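PDB 4L6D: 5-carboxyvanillate decarboxylase from Sphingomonas paucimobilis, which probably catalyses the metal-dependent decarboxylation of 5-carboxyvanillate to vanillate, and binds manganese and vanillate in an amidohydrolase fold. Local coordinates for residues A[207-210]-A[214-217]; A[292-297]-A[304-309]. All blocks are in the same frame, centred on the assembly; numbering follows the deposited sequence.

Contact 1: residues A[207-210]-A[214-217]; sequences VRMI and LFDR
Leu214 hydrogen-bonds through its backbone N to the carbonyl O of Met209, five residues back, at 3.3 Å with an N-H...O angle of 151°. The donor sits almost straight ahead of the carbonyl, the C=O...N angle being 167°. Ser212 OG is a further partner of the same oxygen. One position along, a water carries the link: it donates to Ile210 O at 2.8 Å and accepts from Phe215 N at 3.1 Å. The chain breaks after helix 197-211 and restarts as the short helix 214-217, whose first two amides thus meet carbonyls of the earlier helix, one directly and one through water; both helices lie between strands 171-174 and 223-225 of the amidohydrolase barrel.

The apolar contacts lie beside this polar seam. Met209 and Leu214 lie alongside each other, ends in the same direction; the bend at the end of the methionine (chi3 76°) brings Met209 CE to 3.6 Å from Leu214 CD2 and 4.0 Å from Phe215 CZ. The Phe215 ring slants across Met209 and Ile210, its CE2 lying 3.9 Å from Met209 CB and 3.8 Å from Ile210 CG1, while Ile210 CA meets its edge in the ring plane. Tyr262 of helix 259-266 and the ring of Phe267 also pack on Phe215, and helix 158-167 reaches Met209 and Leu214 through Phe161 and His158.

An alanine in place of Phe215 would probably open a gap between Met209, Ile210 and Tyr262, and let the methionine end turn more freely. The break between the two helices is held in two ways: backbone amides and carbonyls satisfy one another directly or through water, and a phenylalanine folded back over the preceding helix buries the junction.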
loop_
_atom_site.group_PDB
_atom_site.type_symbol
_atom_site.label_atom_id
_atom_site.label_comp_id
_atom_site.label_asym_id
_atom_site.label_seq_id
_atom_site.Cartn_x
_atom_site.Cartn_y
_atom_site.Cartn_z
ATOM N N VAL A 207 -10.354 0.997 0.455
ATOM C CA VAL A 207 -10.305 2.404 0.840
ATOM C C VAL A 207 -11.406 3.207 0.129
ATOM O O VAL A 207 -12.049 4.058 0.743
ATOM C CB VAL A 207 -8.903 3.001 0.591
ATOM C CG1 VAL A 207 -8.913 4.519 0.749
ATOM C CG2 VAL A 207 -7.908 2.371 1.552
ATOM N N ARG A 208 -11.643 2.920 -1.150
ATOM C CA ARG A 208 -12.732 3.569 -1.875
ATOM C C ARG A 208 -14.065 3.253 -1.203
ATOM O O ARG A 208 -14.919 4.126 -1.061
ATOM C CB ARG A 208 -12.787 3.125 -3.345
ATOM C CG ARG A 208 -11.599 3.573 -4.192
ATOM C CD ARG A 208 -11.739 3.055 -5.639
ATOM N NE ARG A 208 -12.889 3.680 -6.295
ATOM C CZ ARG A 208 -12.820 4.746 -7.082
ATOM N NH1 ARG A 208 -11.645 5.283 -7.390
ATOM N NH2 ARG A 208 -13.928 5.271 -7.583
ATOM N N MET A 209 -14.234 2.003 -0.777
ATOM C CA MET A 209 -15.478 1.613 -0.101
ATOM C C MET A 209 -15.692 2.438 1.157
ATOM O O MET A 209 -16.767 3.002 1.373
ATOM C CB MET A 209 -15.467 0.121 0.251
ATOM C CG MET A 209 -15.557 -0.802 -0.967
ATOM S SD MET A 209 -15.147 -2.521 -0.594
ATOM C CE MET A 209 -16.624 -3.078 0.254
ATOM N N ILE A 210 -14.652 2.534 1.980
ATOM C CA ILE A 210 -14.759 3.308 3.206
ATOM C C ILE A 210 -15.026 4.788 2.931
ATOM O O ILE A 210 -15.967 5.366 3.479
ATOM C CB ILE A 210 -13.490 3.149 4.055
ATOM C CG1 ILE A 210 -13.378 1.703 4.554
ATOM C CG2 ILE A 210 -13.492 4.111 5.234
ATOM C CD1 ILE A 210 -12.044 1.382 5.190
ATOM N N LEU A 214 -19.859 3.783 2.068
ATOM C CA LEU A 214 -20.594 2.537 1.884
ATOM C C LEU A 214 -21.023 1.960 3.231
ATOM O O LEU A 214 -22.084 1.361 3.347
ATOM C CB LEU A 214 -19.741 1.523 1.116
ATOM C CG LEU A 214 -20.459 0.243 0.681
ATOM C CD1 LEU A 214 -21.436 0.524 -0.458
ATOM C CD2 LEU A 214 -19.439 -0.830 0.277
ATOM N N PHE A 215 -20.193 2.159 4.251
ATOM C CA PHE A 215 -20.507 1.623 5.573
ATOM C C PHE A 215 -21.436 2.482 6.424
ATOM O O PHE A 215 -21.858 2.048 7.491
ATOM C CB PHE A 215 -19.233 1.207 6.301
ATOM C CG PHE A 215 -18.409 0.237 5.499
ATOM C CD1 PHE A 215 -18.759 -1.100 5.446
ATOM C CD2 PHE A 215 -17.321 0.682 4.740
ATOM C CE1 PHE A 215 -18.013 -2.006 4.672
ATOM C CE2 PHE A 215 -16.578 -0.208 3.976
ATOM C CZ PHE A 215 -16.926 -1.551 3.942
ATOM N N ASP A 216 -21.772 3.683 5.953
ATOM C CA ASP A 216 -22.906 4.401 6.533
ATOM C C ASP A 216 -24.196 3.905 5.883
ATOM O O ASP A 216 -25.241 3.840 6.531
ATOM C CB ASP A 216 -22.777 5.916 6.369
ATOM C CG ASP A 216 -21.780 6.522 7.342
ATOM O OD1 ASP A 216 -21.387 5.848 8.329
ATOM O OD2 ASP A 216 -21.403 7.688 7.121
ATOM N N ARG A 217 -24.123 3.555 4.603
ATOM C CA ARG A 217 -25.291 3.030 3.900
ATOM C C ARG A 217 -25.626 1.618 4.377
ATOM O O ARG A 217 -26.797 1.278 4.542
ATOM C CB ARG A 217 -25.041 3.032 2.392
ATOM C CG ARG A 217 -26.229 2.608 1.556
ATOM C CD ARG A 217 -25.892 2.684 0.075
ATOM N NE ARG A 217 -25.877 4.057 -0.417
ATOM C CZ ARG A 217 -26.944 4.681 -0.912
ATOM N NH1 ARG A 217 -28.114 4.056 -0.972
ATOM N NH2 ARG A 217 -26.843 5.930 -1.339
HETATM O O HOH W 1 -17.987 4.195 5.001
#

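Contact 2: residues A[292-297]-A[304-309]. With MN (manganese (II) ion), chain I; VNL (4-hydroxy-3-methoxybenzoate), chain J.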
loop_
_atom_site.group_PDB
_atom_site.type_symbol
_atom_site.label_atom_id
_atom_site.label_comp_id
_atom_site.label_asym_id
_atom_site.label_seq_id
_atom_site.Cartn_x
_atom_site.Cartn_y
_atom_site.Cartn_z
ATOM N N VAL A 292 -8.377 -10.380 14.121
ATOM C CA VAL A 292 -7.306 -11.019 13.365
ATOM C C VAL A 292 -7.498 -12.525 13.318
ATOM O O VAL A 292 -7.625 -13.164 14.356
ATOM C CB VAL A 292 -5.922 -10.706 13.970
ATOM C CG1 VAL A 292 -4.814 -11.272 13.080
ATOM C CG2 VAL A 292 -5.753 -9.199 14.163
ATOM N N MET A 293 -7.477 -13.085 12.110
ATOM C CA MET A 293 -7.637 -14.523 11.905
ATOM C C MET A 293 -6.439 -15.114 11.194
ATOM O O MET A 293 -5.788 -14.453 10.397
ATOM C CB MET A 293 -8.877 -14.796 11.063
ATOM C CG MET A 293 -10.162 -14.474 11.791
ATOM S SD MET A 293 -11.627 -14.649 10.753
ATOM C CE MET A 293 -11.552 -13.162 9.762
ATOM N N TRP A 294 -6.171 -16.382 11.467
ATOM C CA TRP A 294 -5.100 -17.093 10.791
ATOM C C TRP A 294 -5.557 -17.659 9.442
ATOM O O TRP A 294 -6.731 -17.999 9.254
ATOM C CB TRP A 294 -4.593 -18.197 11.725
ATOM C CG TRP A 294 -3.530 -19.074 11.147
ATOM C CD1 TRP A 294 -2.227 -18.749 10.923
ATOM C CD2 TRP A 294 -3.692 -20.430 10.724
ATOM N NE1 TRP A 294 -1.559 -19.826 10.375
ATOM C CE2 TRP A 294 -2.441 -20.873 10.256
ATOM C CE3 TRP A 294 -4.781 -21.319 10.711
ATOM C CZ2 TRP A 294 -2.246 -22.164 9.771
ATOM C CZ3 TRP A 294 -4.588 -22.595 10.226
ATOM C CH2 TRP A 294 -3.326 -23.008 9.765
ATOM N N ALA A 295 -4.617 -17.759 8.503
ATOM C CA ALA A 295 -4.873 -18.392 7.208
ATOM C C ALA A 295 -3.570 -18.956 6.655
ATOM O O ALA A 295 -2.497 -18.645 7.173
ATOM C CB ALA A 295 -5.483 -17.400 6.216
ATOM N N ILE A 296 -3.660 -19.758 5.592
ATOM C CA ILE A 296 -2.477 -20.327 4.955
ATOM C C ILE A 296 -2.264 -19.755 3.557
ATOM O O ILE A 296 -1.121 -19.504 3.159
ATOM C CB ILE A 296 -2.563 -21.863 4.855
ATOM C CG1 ILE A 296 -2.746 -22.489 6.241
ATOM C CG2 ILE A 296 -1.325 -22.418 4.146
ATOM C CD1 ILE A 296 -3.225 -23.925 6.172
ATOM N N ASP A 297 -3.360 -19.545 2.823
ATOM C CA ASP A 297 -3.317 -19.295 1.379
ATOM C C ASP A 297 -2.875 -20.543 0.596
ATOM O O ASP A 297 -2.187 -20.440 -0.423
ATOM C CB ASP A 297 -2.432 -18.083 1.021
ATOM C CG ASP A 297 -3.111 -17.125 0.065
ATOM O OD1 ASP A 297 -4.056 -17.542 -0.631
ATOM O OD2 ASP A 297 -2.687 -15.950 0.002
ATOM N N ALA A 304 2.878 -26.109 6.399
ATOM C CA ALA A 304 3.741 -26.231 7.592
ATOM C C ALA A 304 4.283 -24.901 8.124
ATOM O O ALA A 304 4.169 -24.638 9.319
ATOM C CB ALA A 304 4.872 -27.249 7.388
ATOM N N PRO A 305 4.848 -24.045 7.246
ATOM C CA PRO A 305 5.367 -22.787 7.794
ATOM C C PRO A 305 4.254 -21.898 8.347
ATOM O O PRO A 305 4.471 -21.196 9.332
ATOM C CB PRO A 305 6.037 -22.104 6.593
ATOM C CG PRO A 305 6.210 -23.158 5.565
ATOM C CD PRO A 305 5.234 -24.254 5.836
ATOM N N ALA A 306 3.081 -21.915 7.724
ATOM C CA ALA A 306 1.981 -21.076 8.197
ATOM C C ALA A 306 1.513 -21.541 9.576
ATOM O O ALA A 306 1.229 -20.738 10.460
ATOM C CB ALA A 306 0.832 -21.097 7.192
ATOM N N VAL A 307 1.412 -22.853 9.736
ATOM C CA VAL A 307 1.050 -23.453 11.012
ATOM C C VAL A 307 2.081 -23.119 12.090
ATOM O O VAL A 307 1.725 -22.716 13.204
ATOM C CB VAL A 307 0.898 -24.983 10.854
ATOM C CG1 VAL A 307 0.812 -25.681 12.216
ATOM C CG2 VAL A 307 -0.337 -25.291 10.010
ATOM N N GLN A 308 3.358 -23.274 11.764
ATOM C CA GLN A 308 4.394 -23.044 12.756
ATOM C C GLN A 308 4.479 -21.575 13.139
ATOM O O GLN A 308 4.784 -21.256 14.291
ATOM C CB GLN A 308 5.714 -23.639 12.277
ATOM C CG GLN A 308 5.564 -25.155 12.175
ATOM C CD GLN A 308 6.711 -25.864 11.485
ATOM O OE1 GLN A 308 7.813 -25.323 11.340
ATOM N NE2 GLN A 308 6.459 -27.104 11.079
ATOM N N PHE A 309 4.150 -20.696 12.194
ATOM C CA PHE A 309 4.069 -19.260 12.466
ATOM C C PHE A 309 3.081 -18.955 13.602
ATOM O O PHE A 309 3.428 -18.259 14.567
ATOM C CB PHE A 309 3.710 -18.522 11.167
ATOM C CG PHE A 309 2.972 -17.214 11.353
ATOM C CD1 PHE A 309 3.602 -16.087 11.875
ATOM C CD2 PHE A 309 1.637 -17.112 10.955
ATOM C CE1 PHE A 309 2.904 -14.878 12.011
ATOM C CE2 PHE A 309 0.937 -15.916 11.087
ATOM C CZ PHE A 309 1.569 -14.801 11.623
HETATM MN MN MN I . -5.441 -16.407 -1.729
HETATM C C1 VNL J . -1.418 -16.720 -6.014
HETATM C CO1 VNL J . -1.275 -16.611 -4.624
HETATM C CO2 VNL J . -2.691 -16.737 -6.618
HETATM C CM1 VNL J . -2.413 -16.525 -3.800
HETATM C CM2 VNL J . -3.830 -16.639 -5.822
HETATM O OM VNL J . -5.108 -16.647 -6.317
HETATM C CZ VNL J . -3.687 -16.537 -4.366
HETATM C CC VNL J . -0.188 -16.853 -6.873
HETATM C CV VNL J . -5.334 -16.733 -7.737
HETATM O O1 VNL J . 0.926 -17.138 -6.357
HETATM O O2 VNL J . -0.314 -16.738 -8.115
HETATM O O3 VNL J . -4.820 -16.781 -3.642
HETATM O O HOH W 2 -6.762 -18.135 -1.443
#
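Trp294 turns its indole edge to helix 303-311: NE1 donates to Ala306 O at 2.9 Å, with an N-H...O angle of 144°. The oxygen lies slightly off the indole plane, and the N-H arrives from above the carbonyl plane (66° out of it). With CG anti to the backbone N (chi1 177°), the indole is carried from the chain toward the helix. Val307 crosses the benzo end of the indole obliquely, its CG2 3.7 Å from Trp294 CZ2. At the pyrrole end, Phe309 and Trp294 pass antiparallel, Phe309 CD2 meeting the indole edge at Trp294 CD1 (4.2 Å). Ala306 points its methyl at the loop that follows the strand, where its CB sits 4.0 Å from both Ile296 CG1 and Ile296 CG2.

Asp297, just beyond, turns from the helix to the manganese ion. Its OD1 binds the metal at 2.1 Å, alongside vanillate O3, a water, Glu8 and His174, while OD2 hydrogen-bonds His227. An aspartate following the last barrel strand is the amidohydrolase arrangement. The buried indole N-H is thus satisfied by a helix carbonyl, tying the segment that delivers the metal ligand to the helix behind it.

Overall arrangement
Both contacts belong to the amidohydrolase barrel, whose eight parallel strands follow one another in chain order. Contact 1 comes earlier in the chain, in the helical connection between strands 171-174 and 223-225, whereas contact 2 runs from the last strand, 292-293, into helix 303-311. Their centres are 29 Å apart, to either side of the middle of the chain, and their nearest atoms about 14 Å apart. Strands 5-11 and 171-174 and the loop after 292-293 bring the three protein ligands of the manganese together. Contact 2 therefore lies at the metal site, while contact 1, with the Met209 side chain about 12 Å from that of His174, joins helices outside it, residues 207-208 bordering the second subunit.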